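Local coordinates for tapirin (Caldicellulosiruptor hydrothermalis, PDB 6N2C), which probably binds cellulose through its C-terminal beta-helix domain, helping a thermophilic bacterium adhere to plant material, and also carries a bound zinc ion, at residues Y172-D177 with N271-S276; I280-K285 with S304-T309; N320-K325 with D338-N343; C378-I383 with S397-I402. One frame throughout, in Å; residues are numbered along the deposited sequence. Where two conformers were deposited one is given.

Interaction 1: residues Y172-D177 with N271-S276; sequences YLLAWD and NSLLFS
L273, on strand 273-276, meets A175 and L174. Its CB lies 3.6 Å from CB of A175. CG is anti to the backbone N (chi1 179°), and from it the two methyls part company: CD2 stays with A175, 3.9 Å from CB of that alanine, while CD1 reaches the leucine before it, 4.3 Å from CD2 of L174. The other methyl of L174, CD1, rests against OG of S272 at 3.6 Å. That same hydroxyl oxygen touches CB of A175 at 3.4 Å, so the alanine methyl sits against both residues of 271-276 that take part.

The reason A175 points this way is a type II turn from L173 to W176, closed by the bond from W176 N to L173 O (3.0 Å). L174 and A175 form its two corners, with A175 in the left-handed region of backbone space, and both present their side chains to L273 and S272. The carbonyl of A175 is bound by N251, and L273 also packs on I453 of helix 451-457, so the hydrophobic patch is shared by loop, strand and helix. S272 lies where the chain rounds a corner between two faces of its coil: a loop ahead of the first strand lies against the flank of a parallel beta-helix.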
loop_
_atom_site.group_PDB
_atom_site.type_symbol
_atom_site.label_atom_id
_atom_site.label_comp_id
_atom_site.label_asym_id
_atom_site.label_seq_id
_atom_site.Cartn_x
_atom_site.Cartn_y
_atom_site.Cartn_z
ATOM N N TYR A 172 10.091 -13.442 8.760
ATOM C CA TYR A 172 8.943 -14.230 8.349
ATOM C C TYR A 172 7.721 -13.653 9.031
ATOM O O TYR A 172 6.602 -13.643 8.436
ATOM C CB TYR A 172 9.127 -15.693 8.726
ATOM C CG TYR A 172 8.242 -16.640 7.971
ATOM C CD1 TYR A 172 7.892 -16.424 6.595
ATOM C CD2 TYR A 172 7.731 -17.763 8.629
ATOM C CE1 TYR A 172 7.068 -17.286 5.925
ATOM C CE2 TYR A 172 6.884 -18.629 7.985
ATOM C CZ TYR A 172 6.559 -18.437 6.642
ATOM O OH TYR A 172 5.722 -19.311 6.019
ATOM N N LEU A 173 7.890 -13.166 10.262
ATOM C CA LEU A 173 6.752 -12.650 11.049
ATOM C C LEU A 173 6.407 -11.145 10.926
ATOM O O LEU A 173 5.629 -10.568 11.706
ATOM C CB LEU A 173 6.908 -13.027 12.519
ATOM C CG LEU A 173 7.033 -14.546 12.731
ATOM C CD1 LEU A 173 7.159 -14.721 14.249
ATOM C CD2 LEU A 173 5.841 -15.296 12.212
ATOM N N LEU A 174 7.029 -10.494 9.955
ATOM C CA LEU A 174 6.793 -9.078 9.746
ATOM C C LEU A 174 5.303 -8.886 9.523
ATOM O O LEU A 174 4.727 -9.576 8.672
ATOM C CB LEU A 174 7.529 -8.650 8.472
ATOM C CG LEU A 174 7.322 -7.138 8.089
ATOM C CD1 LEU A 174 7.705 -6.193 9.211
ATOM C CD2 LEU A 174 8.153 -6.927 6.869
ATOM N N ALA A 175 4.736 -8.001 10.321
ATOM C CA ALA A 175 3.314 -7.595 10.193
ATOM C C ALA A 175 2.346 -8.723 10.449
ATOM O O ALA A 175 1.203 -8.659 10.086
ATOM C CB ALA A 175 2.994 -6.884 8.870
ATOM N N TRP A 176 2.788 -9.788 11.127
ATOM C CA TRP A 176 1.834 -10.829 11.483
ATOM C C TRP A 176 0.790 -10.298 12.424
ATOM O O TRP A 176 1.123 -9.675 13.396
ATOM C CB TRP A 176 2.559 -12.006 12.141
ATOM C CG TRP A 176 1.492 -13.084 12.451
ATOM C CD1 TRP A 176 0.709 -13.191 13.581
ATOM C CD2 TRP A 176 1.056 -14.055 11.559
ATOM N NE1 TRP A 176 -0.179 -14.223 13.410
ATOM C CE2 TRP A 176 0.016 -14.772 12.176
ATOM C CE3 TRP A 176 1.449 -14.428 10.252
ATOM C CZ2 TRP A 176 -0.657 -15.786 11.528
ATOM C CZ3 TRP A 176 0.807 -15.449 9.619
ATOM C CH2 TRP A 176 -0.254 -16.148 10.284
ATOM N N ASP A 177 -0.497 -10.487 12.133
ATOM C CA ASP A 177 -1.543 -9.931 13.017
ATOM C C ASP A 177 -2.674 -10.987 13.007
ATOM O O ASP A 177 -3.399 -11.116 12.028
ATOM C CB ASP A 177 -2.075 -8.570 12.497
ATOM C CG ASP A 177 -3.120 -7.971 13.387
ATOM O OD1 ASP A 177 -3.611 -8.647 14.340
ATOM O OD2 ASP A 177 -3.519 -6.795 13.134
ATOM N N ASN A 271 3.026 1.861 8.460
ATOM C CA ASN A 271 3.969 1.736 9.607
ATOM C C ASN A 271 4.522 0.342 9.808
ATOM O O ASN A 271 5.299 0.131 10.686
ATOM C CB ASN A 271 3.330 2.277 10.854
ATOM C CG ASN A 271 3.046 3.715 10.708
ATOM O OD1 ASN A 271 3.905 4.420 10.197
ATOM N ND2 ASN A 271 1.904 4.158 11.089
ATOM N N SER A 272 4.188 -0.613 9.003
ATOM C CA SER A 272 4.967 -1.886 9.031
ATOM C C SER A 272 5.155 -2.477 7.683
ATOM O O SER A 272 6.277 -2.653 7.279
ATOM C CB SER A 272 4.252 -2.858 9.993
ATOM O OG SER A 272 4.805 -4.155 9.945
ATOM N N LEU A 273 4.095 -2.776 6.956
ATOM C CA LEU A 273 4.243 -3.498 5.674
ATOM C C LEU A 273 3.277 -2.939 4.640
ATOM O O LEU A 273 2.066 -2.884 4.915
ATOM C CB LEU A 273 3.933 -4.992 5.894
ATOM C CG LEU A 273 3.999 -5.943 4.694
ATOM C CD1 LEU A 273 5.302 -5.829 3.891
ATOM C CD2 LEU A 273 3.728 -7.414 5.043
ATOM N N LEU A 274 3.801 -2.646 3.424
ATOM C CA LEU A 274 2.966 -2.247 2.261
ATOM C C LEU A 274 3.333 -3.202 1.210
ATOM O O LEU A 274 4.538 -3.296 0.843
ATOM C CB LEU A 274 3.356 -0.790 1.849
ATOM C CG LEU A 274 2.657 -0.222 0.652
ATOM C CD1 LEU A 274 1.180 -0.177 0.969
ATOM C CD2 LEU A 274 3.136 1.169 0.402
ATOM N N PHE A 275 2.362 -3.970 0.696
ATOM C CA PHE A 275 2.653 -5.048 -0.231
ATOM C C PHE A 275 1.657 -5.004 -1.349
ATOM O O PHE A 275 0.456 -5.087 -1.085
ATOM C CB PHE A 275 2.547 -6.417 0.517
ATOM C CG PHE A 275 3.156 -7.552 -0.180
ATOM C CD1 PHE A 275 2.603 -8.049 -1.379
ATOM C CD2 PHE A 275 4.324 -8.156 0.311
ATOM C CE1 PHE A 275 3.196 -9.119 -2.049
ATOM C CE2 PHE A 275 4.870 -9.210 -0.362
ATOM C CZ PHE A 275 4.344 -9.682 -1.535
ATOM N N SER A 276 2.132 -4.986 -2.598
ATOM C CA SER A 276 1.240 -5.133 -3.728
ATOM C C SER A 276 1.848 -6.098 -4.724
ATOM O O SER A 276 3.043 -6.116 -4.924
ATOM C CB SER A 276 0.940 -3.815 -4.437
ATOM O OG SER A 276 -0.063 -3.964 -5.424
#

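Interaction 2: residues I280-K285 with S304-T309; sequences ISLSGK and SSNLVT
G284 and K285 pass close to S304, S305 and N306 without running alongside them: the two lines of chain, 282-285 and 304-308, diverge by 114°. One backbone bond joins them, K285 N to S304 O at 2.9 Å. Nearby, CA of K285 approaches O of S305 at 3.4 Å in a CA-H...O contact. At the backbone angles of G284 a CB would jam against the preceding carbonyl oxygen, so a glycine suits this bend.

These are the loops of successive coils in the parallel beta-helix, one following strand 279-281 and the other leading into strand 307-310. N306 joins them. CG is anti to its carbonyl carbon (chi1 -64°), and OD1 comes within 3.0 Å of CA of G284 and accepts a hydrogen bond from D286 N, while ND2 binds the carbonyl of N302 in its own coil. A leucine in place of N306 would probably leave D286 N and N302 O without their side-chain mates and the two bends freer to shift.

Further in, the side chains of L282 and N306 run antiparallel alongside each other, CD2 of L282 lying 3.8 Å from CB of N306 and equally far from CG2 of V308. On the exposed side, CD of K285 lies 3.7 Å from CB of S305.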
loop_
_atom_site.group_PDB
_atom_site.type_symbol
_atom_site.label_atom_id
_atom_site.label_comp_id
_atom_site.label_asym_id
_atom_site.label_seq_id
_atom_site.Cartn_x
_atom_site.Cartn_y
_atom_site.Cartn_z
ATOM N N ILE A 280 2.444 0.427 -8.016
ATOM C CA ILE A 280 2.193 1.536 -7.170
ATOM C C ILE A 280 2.580 2.750 -7.942
ATOM O O ILE A 280 3.755 2.867 -8.318
ATOM C CB ILE A 280 2.987 1.472 -5.821
ATOM C CG1 ILE A 280 2.564 0.198 -5.049
ATOM C CG2 ILE A 280 2.740 2.768 -5.016
ATOM C CD1 ILE A 280 3.360 0.071 -3.733
ATOM N N SER A 281 1.619 3.575 -8.275
ATOM C CA SER A 281 1.845 4.702 -9.215
ATOM C C SER A 281 1.455 6.048 -8.669
ATOM O O SER A 281 0.253 6.249 -8.374
ATOM C CB SER A 281 1.104 4.382 -10.530
ATOM O OG SER A 281 1.195 5.531 -11.412
ATOM N N LEU A 282 2.442 6.989 -8.548
ATOM C CA LEU A 282 2.180 8.306 -7.993
ATOM C C LEU A 282 1.674 9.306 -9.093
ATOM O O LEU A 282 1.906 9.057 -10.302
ATOM C CB LEU A 282 3.358 8.896 -7.201
ATOM C CG LEU A 282 3.492 8.234 -5.804
ATOM C CD1 LEU A 282 3.955 6.765 -5.879
ATOM C CD2 LEU A 282 4.517 9.036 -5.069
ATOM N N SER A 283 0.930 10.292 -8.691
ATOM C CA SER A 283 0.297 11.285 -9.589
ATOM C C SER A 283 0.934 12.661 -9.623
ATOM O O SER A 283 0.708 13.414 -10.589
ATOM C CB SER A 283 -1.231 11.443 -9.358
ATOM O OG SER A 283 -1.551 12.070 -8.128
ATOM N N GLY A 284 1.652 13.025 -8.569
ATOM C CA GLY A 284 2.167 14.349 -8.291
ATOM C C GLY A 284 1.732 14.913 -6.959
ATOM O O GLY A 284 0.585 14.658 -6.524
ATOM N N LYS A 285 2.655 15.532 -6.229
ATOM C CA LYS A 285 2.397 16.038 -4.901
ATOM C C LYS A 285 1.800 14.878 -4.004
ATOM O O LYS A 285 1.035 15.127 -3.101
ATOM C CB LYS A 285 1.443 17.212 -4.889
ATOM C CG LYS A 285 2.026 18.438 -5.571
ATOM C CD LYS A 285 2.677 19.262 -4.492
ATOM C CE LYS A 285 1.805 20.456 -4.250
ATOM N NZ LYS A 285 2.242 21.595 -5.096
ATOM N N SER A 304 5.224 16.322 -10.067
ATOM C CA SER A 304 6.402 16.722 -9.398
ATOM C C SER A 304 6.067 16.811 -7.940
ATOM O O SER A 304 4.914 16.747 -7.526
ATOM C CB SER A 304 6.950 18.085 -9.958
ATOM O OG SER A 304 6.037 19.149 -9.587
ATOM N N SER A 305 7.108 16.962 -7.128
ATOM C CA SER A 305 6.984 17.156 -5.711
ATOM C C SER A 305 6.345 15.949 -5.004
ATOM O O SER A 305 5.667 16.133 -4.000
ATOM C CB SER A 305 6.211 18.411 -5.382
ATOM O OG SER A 305 6.487 18.761 -4.045
ATOM N N ASN A 306 6.602 14.770 -5.551
ATOM C CA ASN A 306 6.245 13.491 -4.857
ATOM C C ASN A 306 7.295 13.219 -3.837
ATOM O O ASN A 306 8.468 13.714 -3.873
ATOM C CB ASN A 306 6.190 12.370 -5.848
ATOM C CG ASN A 306 5.130 12.541 -6.865
ATOM O OD1 ASN A 306 3.899 12.598 -6.532
ATOM N ND2 ASN A 306 5.528 12.449 -8.153
ATOM N N LEU A 307 6.988 12.315 -2.899
ATOM C CA LEU A 307 8.028 11.917 -1.946
ATOM C C LEU A 307 7.708 10.480 -1.506
ATOM O O LEU A 307 6.619 10.242 -1.008
ATOM C CB LEU A 307 8.029 12.793 -0.725
ATOM C CG LEU A 307 9.044 12.446 0.391
ATOM C CD1 LEU A 307 10.415 12.355 -0.159
ATOM C CD2 LEU A 307 8.950 13.341 1.589
ATOM N N VAL A 308 8.584 9.561 -1.811
ATOM C CA VAL A 308 8.489 8.188 -1.310
ATOM C C VAL A 308 9.685 8.002 -0.319
ATOM O O VAL A 308 10.840 8.045 -0.720
ATOM C CB VAL A 308 8.558 7.127 -2.390
ATOM C CG1 VAL A 308 8.537 5.752 -1.714
ATOM C CG2 VAL A 308 7.365 7.272 -3.342
ATOM N N THR A 309 9.376 7.895 0.995
ATOM C CA THR A 309 10.353 7.736 2.016
ATOM C C THR A 309 10.382 6.266 2.493
ATOM O O THR A 309 9.292 5.730 2.845
ATOM C CB THR A 309 10.012 8.658 3.194
ATOM O OG1 THR A 309 10.066 10.034 2.756
ATOM C CG2 THR A 309 10.997 8.489 4.266
#

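Interaction 3: residues N320-K325 with D338-N343; sequences NIWTDK and DIEIRN
R342 lays its aliphatic chain over the indole of W322, and this is where the contact is tightest. CG stands over the five-membered ring, 3.3 Å from its centroid and 4° off the normal, a CH-pi contact made with CG between the backbone N and the carbonyl carbon (chi1 70°). CD continues over the six-membered ring, 3.6 Å from CE2 of W322. The two side chains lie side by side and point the same way, and the carbonyl oxygen of E340 comes to the edge of the indole near NE1.

Beneath this cover the backbones pair as parallel strands: I321 N gives a 2.9 Å bond to E340 O, and R342 N returns one of 3.1 Å to I321 O. I321 and I341 turn to the buried face, where CB of I321 and CG1 of I341 are 4.4 Å apart.

Toward solvent the fit slackens. The guanidinium of R342 is turned 65° from the ring, and its cation-pi approach is long and at most weak. Its charge is instead matched by E340, whose OE2 takes both NE and NH1, each at 2.8 Å, on its anti side. The other oxygen, OE1, has a salt bridge to K318, which also binds OD1 of N320, while ND2 of N320 goes to D299. Exposed N343 brings ND2 3.9 Å from CE3 of W322.

Strand 318-321 runs between 297-300 and 338-341. R301, just past the first of these, has a cation-pi contact with W322, and on the far side R342 touches I363 of strand 359-363.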
loop_
_atom_site.group_PDB
_atom_site.type_symbol
_atom_site.label_atom_id
_atom_site.label_comp_id
_atom_site.label_asym_id
_atom_site.label_seq_id
_atom_site.Cartn_x
_atom_site.Cartn_y
_atom_site.Cartn_z
ATOM N N ASN A 320 10.890 3.087 -11.314
ATOM C CA ASN A 320 11.044 4.229 -12.250
ATOM C C ASN A 320 10.997 5.482 -11.452
ATOM O O ASN A 320 9.973 5.788 -10.814
ATOM C CB ASN A 320 9.899 4.216 -13.271
ATOM C CG ASN A 320 10.001 3.095 -14.210
ATOM O OD1 ASN A 320 11.089 2.893 -14.780
ATOM N ND2 ASN A 320 8.918 2.286 -14.368
ATOM N N ILE A 321 12.091 6.212 -11.388
ATOM C CA ILE A 321 12.108 7.538 -10.758
ATOM C C ILE A 321 12.385 8.595 -11.888
ATOM O O ILE A 321 13.521 8.700 -12.338
ATOM C CB ILE A 321 13.135 7.674 -9.650
ATOM C CG1 ILE A 321 13.074 6.495 -8.668
ATOM C CG2 ILE A 321 12.961 9.011 -8.949
ATOM C CD1 ILE A 321 14.217 6.467 -7.681
ATOM N N TRP A 322 11.337 9.283 -12.344
ATOM C CA TRP A 322 11.437 10.258 -13.450
ATOM C C TRP A 322 11.085 11.677 -13.000
ATOM O O TRP A 322 11.100 12.608 -13.800
ATOM C CB TRP A 322 10.589 9.816 -14.659
ATOM C CG TRP A 322 10.865 8.466 -15.235
ATOM C CD1 TRP A 322 11.603 7.444 -14.717
ATOM C CD2 TRP A 322 10.308 7.969 -16.427
ATOM N NE1 TRP A 322 11.574 6.375 -15.546
ATOM C CE2 TRP A 322 10.776 6.697 -16.608
ATOM C CE3 TRP A 322 9.484 8.527 -17.398
ATOM C CZ2 TRP A 322 10.393 5.911 -17.703
ATOM C CZ3 TRP A 322 9.108 7.771 -18.454
ATOM C CH2 TRP A 322 9.565 6.478 -18.615
ATOM N N THR A 323 10.869 11.863 -11.684
ATOM C CA THR A 323 10.623 13.111 -11.072
ATOM C C THR A 323 11.052 13.074 -9.616
ATOM O O THR A 323 11.560 12.011 -9.175
ATOM C CB THR A 323 9.136 13.497 -11.281
ATOM O OG1 THR A 323 9.021 14.899 -10.999
ATOM C CG2 THR A 323 8.198 12.640 -10.338
ATOM N N ASP A 324 10.908 14.153 -8.860
ATOM C CA ASP A 324 11.300 14.192 -7.464
ATOM C C ASP A 324 10.203 13.520 -6.659
ATOM O O ASP A 324 9.044 13.803 -6.945
ATOM C CB ASP A 324 11.585 15.607 -6.967
ATOM C CG ASP A 324 10.431 16.605 -7.198
ATOM O OD1 ASP A 324 9.804 16.677 -8.303
ATOM O OD2 ASP A 324 10.123 17.297 -6.242
ATOM N N LYS A 325 10.489 12.663 -5.669
ATOM C CA LYS A 325 11.765 12.025 -5.351
ATOM C C LYS A 325 11.520 10.739 -4.509
ATOM O O LYS A 325 10.398 10.416 -4.125
ATOM C CB LYS A 325 12.705 12.947 -4.575
ATOM C CG LYS A 325 12.187 13.475 -3.241
ATOM C CD LYS A 325 13.163 14.524 -2.688
ATOM C CE LYS A 325 12.647 15.310 -1.480
ATOM N NZ LYS A 325 13.715 16.155 -0.871
ATOM N N ASP A 338 14.999 -3.888 -11.657
ATOM C CA ASP A 338 15.677 -2.857 -12.409
ATOM C C ASP A 338 15.253 -1.502 -11.906
ATOM O O ASP A 338 14.091 -1.279 -11.481
ATOM C CB ASP A 338 15.307 -2.996 -13.926
ATOM C CG ASP A 338 15.771 -4.291 -14.547
ATOM O OD1 ASP A 338 16.746 -4.929 -14.086
ATOM O OD2 ASP A 338 15.190 -4.618 -15.584
ATOM N N ILE A 339 16.193 -0.565 -11.998
ATOM C CA ILE A 339 15.999 0.765 -11.548
ATOM C C ILE A 339 16.298 1.691 -12.729
ATOM O O ILE A 339 17.347 1.521 -13.383
ATOM C CB ILE A 339 16.969 1.080 -10.479
ATOM C CG1 ILE A 339 16.792 0.195 -9.238
ATOM C CG2 ILE A 339 16.774 2.514 -10.014
ATOM C CD1 ILE A 339 17.681 0.572 -8.032
ATOM N N GLU A 340 15.387 2.640 -13.021
ATOM C CA GLU A 340 15.622 3.549 -14.149
ATOM C C GLU A 340 15.325 4.963 -13.637
ATOM O O GLU A 340 14.209 5.233 -13.138
ATOM C CB GLU A 340 14.769 3.128 -15.342
ATOM C CG GLU A 340 14.873 4.101 -16.511
ATOM C CD GLU A 340 13.959 3.680 -17.662
ATOM O OE1 GLU A 340 13.365 2.566 -17.648
ATOM O OE2 GLU A 340 13.892 4.431 -18.619
ATOM N N ILE A 341 16.321 5.865 -13.703
ATOM C CA ILE A 341 16.159 7.223 -13.265
ATOM C C ILE A 341 16.363 8.077 -14.523
ATOM O O ILE A 341 17.400 7.950 -15.172
ATOM C CB ILE A 341 17.214 7.576 -12.208
ATOM C CG1 ILE A 341 17.189 6.517 -11.070
ATOM C CG2 ILE A 341 17.080 8.963 -11.673
ATOM C CD1 ILE A 341 18.186 6.733 -9.998
ATOM N N ARG A 342 15.341 8.847 -14.886
ATOM C CA ARG A 342 15.464 9.712 -16.048
ATOM C C ARG A 342 14.734 11.004 -15.795
ATOM O O ARG A 342 14.261 11.286 -14.689
ATOM C CB ARG A 342 14.964 8.980 -17.264
ATOM C CG ARG A 342 13.513 8.735 -17.339
ATOM C CD ARG A 342 13.118 8.311 -18.768
ATOM N NE ARG A 342 13.842 7.147 -19.240
ATOM C CZ ARG A 342 14.672 7.077 -20.315
ATOM N NH1 ARG A 342 15.275 5.923 -20.552
ATOM N NH2 ARG A 342 14.941 8.096 -21.162
ATOM N N ASN A 343 14.796 11.905 -16.781
ATOM C CA ASN A 343 14.203 13.271 -16.589
ATOM C C ASN A 343 14.675 13.874 -15.290
ATOM O O ASN A 343 15.847 13.962 -15.044
ATOM C CB ASN A 343 12.672 13.160 -16.742
ATOM C CG ASN A 343 12.273 12.586 -18.095
ATOM O OD1 ASN A 343 13.034 12.696 -19.044
ATOM N ND2 ASN A 343 11.118 11.959 -18.185
#

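Interaction 4: residues C378-I383 with S397-I402; sequences CNNLKI and SGTITI
N380 reaches across to T399 with its amide oxygen. CG lies anti to its own carbonyl carbon (chi1 -67°), and OD1 receives T399 N at 2.9 Å, with the donor in the plane of the amide. A water donates to the same OD1 at 2.6 Å and also bonds OG1 of T399, so the side chain is linked to the threonine twice, directly and through solvent. ND2 meanwhile binds OD1 of N359 in the coil before. An alanine here would probably leave T399 N and N359 OD1 without these partners and cost the water its bridge to the threonine.

N379 takes a different first torsion, CG anti to its backbone N (chi1 171°), yet also brings OD1 to the glycine, 3.2 Å from CA of G398. A CB on G398 would run into OD1 of N379 and OD1 of N380, and glycine leaves room for both amides. Next to it, OG of S397 rests 3.4 Å from CA of N379.

Beyond this end the strands are regularly parallel, 10° apart, held by L381 N to T399 O, T401 N to L381 O and I383 N to T401 O. L381 and I400 face the buried side, CB of L381 lying 4.2 Å from CG1 of I400. On the other face K382 runs extended to CE and turns at its last torsion, about CD-CE, leaving NZ 4.2 Å from CG2 of T401.

Asparagines at matching positions, N359 and N380, joined side chain to side chain between parallel strands, resemble a step of the asparagine ladders found in parallel beta-helices.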
loop_
_atom_site.group_PDB
_atom_site.type_symbol
_atom_site.label_atom_id
_atom_site.label_comp_id
_atom_site.label_asym_id
_atom_site.label_seq_id
_atom_site.Cartn_x
_atom_site.Cartn_y
_atom_site.Cartn_z
ATOM N N CYS A 378 25.013 -3.598 -9.017
ATOM C CA CYS A 378 24.259 -3.922 -10.198
ATOM C C CYS A 378 24.910 -4.969 -11.093
ATOM O O CYS A 378 26.152 -5.165 -11.080
ATOM C CB CYS A 378 23.846 -2.652 -10.990
ATOM S SG CYS A 378 25.292 -1.805 -11.670
ATOM N N ASN A 379 24.077 -5.607 -11.924
ATOM C CA ASN A 379 24.593 -6.430 -12.992
ATOM C C ASN A 379 25.007 -5.569 -14.195
ATOM O O ASN A 379 26.172 -5.592 -14.619
ATOM C CB ASN A 379 23.595 -7.501 -13.388
ATOM C CG ASN A 379 24.045 -8.241 -14.687
ATOM O OD1 ASN A 379 25.242 -8.482 -14.891
ATOM N ND2 ASN A 379 23.085 -8.662 -15.498
ATOM N N ASN A 380 24.095 -4.725 -14.701
ATOM C CA ASN A 380 24.448 -3.827 -15.760
ATOM C C ASN A 380 24.196 -2.412 -15.307
ATOM O O ASN A 380 23.172 -2.133 -14.666
ATOM C CB ASN A 380 23.681 -4.141 -17.029
ATOM C CG ASN A 380 24.059 -5.478 -17.630
ATOM O OD1 ASN A 380 25.239 -5.846 -17.745
ATOM N ND2 ASN A 380 23.028 -6.218 -18.078
ATOM N N LEU A 381 25.119 -1.516 -15.671
ATOM C CA LEU A 381 25.034 -0.078 -15.401
ATOM C C LEU A 381 25.008 0.653 -16.722
ATOM O O LEU A 381 25.929 0.458 -17.525
ATOM C CB LEU A 381 26.222 0.385 -14.659
ATOM C CG LEU A 381 26.343 1.902 -14.321
ATOM C CD1 LEU A 381 25.173 2.311 -13.488
ATOM C CD2 LEU A 381 27.587 2.224 -13.570
ATOM N N LYS A 382 23.973 1.478 -16.964
ATOM C CA LYS A 382 23.898 2.351 -18.147
ATOM C C LYS A 382 23.840 3.783 -17.697
ATOM O O LYS A 382 23.008 4.129 -16.869
ATOM C CB LYS A 382 22.677 2.054 -19.028
ATOM C CG LYS A 382 22.555 2.943 -20.258
ATOM C CD LYS A 382 21.371 2.490 -21.092
ATOM C CE LYS A 382 21.149 3.330 -22.320
ATOM N NZ LYS A 382 22.269 3.334 -23.359
ATOM N N ILE A 383 24.788 4.606 -18.160
ATOM C CA ILE A 383 24.847 6.041 -17.910
ATOM C C ILE A 383 24.814 6.707 -19.321
ATOM O O ILE A 383 25.607 6.337 -20.207
ATOM C CB ILE A 383 26.111 6.408 -17.167
ATOM C CG1 ILE A 383 26.024 5.911 -15.723
ATOM C CG2 ILE A 383 26.300 7.918 -17.148
ATOM C CD1 ILE A 383 27.296 6.058 -14.982
ATOM N N SER A 397 28.804 -6.221 -11.874
ATOM C CA SER A 397 29.294 -7.558 -12.274
ATOM C C SER A 397 29.149 -7.845 -13.724
ATOM O O SER A 397 29.737 -8.825 -14.217
ATOM C CB SER A 397 28.504 -8.590 -11.489
ATOM O OG SER A 397 27.106 -8.411 -11.801
ATOM N N GLY A 398 28.362 -7.036 -14.491
ATOM C CA GLY A 398 28.076 -7.305 -15.878
ATOM C C GLY A 398 28.795 -6.316 -16.763
ATOM O O GLY A 398 30.007 -6.287 -16.769
ATOM N N THR A 399 28.054 -5.438 -17.446
ATOM C CA THR A 399 28.664 -4.505 -18.382
ATOM C C THR A 399 28.231 -3.092 -17.977
ATOM O O THR A 399 27.052 -2.840 -17.601
ATOM C CB THR A 399 28.122 -4.871 -19.767
ATOM O OG1 THR A 399 28.583 -6.207 -20.095
ATOM C CG2 THR A 399 28.569 -3.897 -20.804
ATOM N N ILE A 400 29.157 -2.153 -18.118
ATOM C CA ILE A 400 28.882 -0.708 -17.981
ATOM C C ILE A 400 28.809 -0.175 -19.413
ATOM O O ILE A 400 29.798 -0.314 -20.204
ATOM C CB ILE A 400 29.997 0.005 -17.246
ATOM C CG1 ILE A 400 30.111 -0.516 -15.845
ATOM C CG2 ILE A 400 29.788 1.518 -17.176
ATOM C CD1 ILE A 400 31.140 0.103 -14.953
ATOM N N THR A 401 27.653 0.433 -19.740
ATOM C CA THR A 401 27.427 1.046 -21.022
ATOM C C THR A 401 27.386 2.576 -20.765
ATOM O O THR A 401 26.539 3.079 -20.003
ATOM C CB THR A 401 26.146 0.510 -21.625
ATOM O OG1 THR A 401 26.329 -0.897 -21.881
ATOM C CG2 THR A 401 25.875 1.183 -22.955
ATOM N N ILE A 402 28.316 3.300 -21.400
ATOM C CA ILE A 402 28.347 4.750 -21.306
ATOM C C ILE A 402 28.103 5.386 -22.685
ATOM O O ILE A 402 28.478 4.823 -23.732
ATOM C CB ILE A 402 29.630 5.264 -20.677
ATOM C CG1 ILE A 402 30.892 4.651 -21.348
ATOM C CG2 ILE A 402 29.646 4.941 -19.191
ATOM C CD1 ILE A 402 32.156 5.436 -21.038
HETATM O O HOH W 1 26.333 -7.820 -19.121
#

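How the interactions relate
The four contacts follow one another along the chain; none nests in or crosses another. Interaction 1 closes the long loop, with 93 residues between its segments, and sets the loop ahead of the first strand against the flank of the beta-helix. Interactions 2, 3 and 4 each close a short one, joining a coil to the next with 18, 12 and 13 residues between. L274 of interaction 1 touches I280 of interaction 2 on the following strand. Interaction 2 meets interaction 3 directly, where OD1 of D324 probably accepts from S305 N and K325 O from V308 N. Interactions 3 and 4 come within about 7 Å between nearest atoms, with strand 359-363 between them.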